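Local coordinates for protein Poly(A) RNA polymerase GLD2 (Rattus norvegicus, PDB 6LBK) that probably adds successive AMP units from ATP to the 3' ends of selected cytoplasmic mRNAs and single nucleotides to certain microRNAs, at residues A[103-107]-A[204-209]. The protein carries 1 engineered substitution. Sequence-based numbering, arbitrary orientation.
Sequences FGARS and VLVIKK
Phe103 to Ser107, an irregular loop, runs past one side of helix 200-213, nearest at Phe103 and Leu205, whose CA atoms are 6.6 Å apart. Val204 crosses Phe103 at about a right angle, and its CG1 touches the ring carbon CD1 at 3.5 Å, while CG2 lies near CE1. With CG anti to the carbonyl carbon (chi1 -55°), the Phe103 ring is carried to Val204; it also reaches Leu190, Ala194 and Val230 of two further helices. One turn on, Lys208, extended beyond CG, sends NZ to Phe103 O in a 3.0 Å hydrogen bond; the C=O...N angle is 151°, with the donor tilted 26° from the carbonyl plane. With an alanine here the chain would end at CB, and the Phe103 carbonyl would probably lose its ammonium partner, the loop being less firmly held to the helix. Leu205 CD2 packs on Ala105 CB at 3.7 Å. Lys209, bent at chi2, brings NZ near the same methyl and to 2.9 Å from Ser107 OG. The loop joins strands 91-96 and 110-116 of the nucleotidyltransferase palm; Ser107 lies close to Asp109, and the side chain of Lys208 about 8 Å from that of Asp111, both probably catalytic magnesium ligands.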
ATOM      1  N   PHE A 103      -2.132  -6.661   1.579  1.00 53.42           N
ATOM      2  CA  PHE A 103      -1.718  -5.926   2.769  1.00 62.80           C
ATOM      3  C   PHE A 103      -2.889  -5.171   3.401  1.00 69.73           C
ATOM      4  O   PHE A 103      -2.737  -4.050   3.902  1.00 71.34           O
ATOM      5  CB  PHE A 103      -0.564  -4.974   2.451  1.00 55.78           C
ATOM      6  CG  PHE A 103       0.618  -5.638   1.828  1.00 56.17           C
ATOM      7  CD1 PHE A 103       1.291  -6.640   2.481  1.00 65.47           C
ATOM      8  CD2 PHE A 103       1.074  -5.242   0.598  1.00 54.73           C
ATOM      9  CE1 PHE A 103       2.401  -7.248   1.899  1.00 66.28           C
ATOM     10  CE2 PHE A 103       2.165  -5.836   0.019  1.00 57.68           C
ATOM     11  CZ  PHE A 103       2.834  -6.840   0.666  1.00 61.20           C
ATOM     12  N   GLY A 104      -4.079  -5.772   3.361  1.00 66.86           N
ATOM     13  CA  GLY A 104      -5.253  -5.160   3.952  1.00 59.70           C
ATOM     14  C   GLY A 104      -5.494  -5.557   5.404  1.00 66.03           C
ATOM     15  O   GLY A 104      -5.182  -6.670   5.839  1.00 61.55           O
ATOM     16  N   ALA A 105      -6.062  -4.602   6.146  1.00 62.56           N
ATOM     17  CA  ALA A 105      -6.558  -4.780   7.502  1.00 66.00           C
ATOM     18  C   ALA A 105      -8.070  -4.625   7.511  1.00 68.45           C
ATOM     19  O   ALA A 105      -8.651  -4.010   6.616  1.00 70.42           O
ATOM     20  CB  ALA A 105      -5.958  -3.752   8.466  1.00 69.63           C
ATOM     21  N   ARG A 106      -8.702  -5.179   8.550  1.00 70.04           N
ATOM     22  CA  ARG A 106     -10.149  -5.051   8.716  1.00 73.20           C
ATOM     23  C   ARG A 106     -10.612  -3.616   8.500  1.00 84.66           C
ATOM     24  O   ARG A 106     -11.741  -3.383   8.059  1.00 92.78           O
ATOM     25  CB  ARG A 106     -10.586  -5.561  10.101  1.00 77.18           C
ATOM     26  CG  ARG A 106     -10.808  -7.068  10.103  1.00 78.40           C
ATOM     27  CD  ARG A 106     -11.910  -7.607  11.028  1.00 94.87           C
ATOM     28  NE  ARG A 106     -11.638  -7.583  12.469  1.00113.26           N
ATOM     29  CZ  ARG A 106     -12.317  -6.847  13.346  1.00119.36           C
ATOM     30  NH1 ARG A 106     -13.314  -6.073  12.924  1.00120.55           N
ATOM     31  NH2 ARG A 106     -12.015  -6.897  14.643  1.00121.23           N
ATOM     32  N   SER A 107      -9.744  -2.649   8.770  1.00 93.56           N
ATOM     33  CA  SER A 107     -10.046  -1.234   8.629  1.00 86.61           C
ATOM     34  C   SER A 107      -9.624  -0.665   7.283  1.00 75.86           C
ATOM     35  O   SER A 107      -9.835   0.530   7.049  1.00 70.14           O
ATOM     36  CB  SER A 107      -9.379  -0.447   9.769  1.00 92.43           C
ATOM     37  OG  SER A 107      -7.967  -0.550   9.717  1.00 92.21           O
ATOM     38  N   VAL A 204       4.431  -5.966   7.281  1.00 50.57           N
ATOM     39  CA  VAL A 204       3.825  -4.806   6.651  1.00 43.78           C
ATOM     40  C   VAL A 204       2.656  -4.298   7.485  1.00 46.61           C
ATOM     41  O   VAL A 204       2.474  -3.085   7.646  1.00 43.84           O
ATOM     42  CB  VAL A 204       3.418  -5.147   5.208  1.00 46.04           C
ATOM     43  CG1 VAL A 204       2.325  -4.210   4.717  1.00 44.71           C
ATOM     44  CG2 VAL A 204       4.659  -5.110   4.265  1.00 37.90           C
ATOM     45  N   LEU A 205       1.865  -5.208   8.055  1.00 50.45           N
ATOM     46  CA  LEU A 205       0.678  -4.774   8.785  1.00 59.67           C
ATOM     47  C   LEU A 205       1.064  -4.049  10.074  1.00 61.46           C
ATOM     48  O   LEU A 205       0.521  -2.975  10.382  1.00 59.91           O
ATOM     49  CB  LEU A 205      -0.237  -5.973   9.069  1.00 58.99           C
ATOM     50  CG  LEU A 205      -1.621  -5.880   9.737  1.00 70.75           C
ATOM     51  CD1 LEU A 205      -1.657  -5.255  11.141  1.00 68.91           C
ATOM     52  CD2 LEU A 205      -2.564  -5.157   8.794  1.00 78.97           C
ATOM     53  N   VAL A 206       1.971  -4.636  10.865  1.00 57.83           N
ATOM     54  CA  VAL A 206       2.364  -3.965  12.104  1.00 60.58           C
ATOM     55  C   VAL A 206       3.002  -2.621  11.791  1.00 54.36           C
ATOM     56  O   VAL A 206       2.814  -1.642  12.518  1.00 45.86           O
ATOM     57  CB  VAL A 206       3.311  -4.849  12.939  1.00 64.31           C
ATOM     58  CG1 VAL A 206       4.683  -5.028  12.231  1.00 52.13           C
ATOM     59  CG2 VAL A 206       3.492  -4.244  14.311  1.00 65.00           C
ATOM     60  N   ILE A 207       3.718  -2.539  10.674  1.00 53.96           N
ATOM     61  CA  ILE A 207       4.375  -1.302  10.285  1.00 50.95           C
ATOM     62  C   ILE A 207       3.360  -0.249   9.826  1.00 53.10           C
ATOM     63  O   ILE A 207       3.494   0.938  10.155  1.00 59.22           O
ATOM     64  CB  ILE A 207       5.424  -1.640   9.220  1.00 43.22           C
ATOM     65  CG1 ILE A 207       6.607  -2.360   9.915  1.00 41.60           C
ATOM     66  CG2 ILE A 207       5.847  -0.417   8.493  1.00 43.81           C
ATOM     67  CD1 ILE A 207       7.729  -2.807   8.981  1.00 37.03           C
ATOM     68  N   LYS A 208       2.317  -0.656   9.093  1.00 49.87           N
ATOM     69  CA  LYS A 208       1.231   0.268   8.754  1.00 55.41           C
ATOM     70  C   LYS A 208       0.550   0.795  10.015  1.00 61.60           C
ATOM     71  O   LYS A 208       0.329   2.003  10.155  1.00 56.96           O
ATOM     72  CB  LYS A 208       0.197  -0.428   7.864  1.00 56.10           C
ATOM     73  CG  LYS A 208       0.409  -0.337   6.369  1.00 53.64           C
ATOM     74  CD  LYS A 208      -0.724  -1.076   5.702  1.00 58.78           C
ATOM     75  CE  LYS A 208      -0.693  -0.969   4.204  1.00 62.01           C
ATOM     76  NZ  LYS A 208      -2.070  -1.091   3.635  1.00 66.57           N
ATOM     77  N   LYS A 209       0.188  -0.101  10.942  1.00 63.45           N
ATOM     78  CA  LYS A 209      -0.438   0.360  12.182  1.00 61.96           C
ATOM     79  C   LYS A 209       0.499   1.290  12.938  1.00 64.76           C
ATOM     80  O   LYS A 209       0.070   2.311  13.484  1.00 59.08           O
ATOM     81  CB  LYS A 209      -0.853  -0.818  13.073  1.00 57.51           C
ATOM     82  CG  LYS A 209      -1.959  -1.727  12.493  1.00 68.38           C
ATOM     83  CD  LYS A 209      -3.239  -0.928  12.222  1.00 81.14           C
ATOM     84  CE  LYS A 209      -4.363  -1.787  11.670  1.00 83.64           C
ATOM     85  NZ  LYS A 209      -5.535  -0.958  11.235  1.00 76.13           N
TER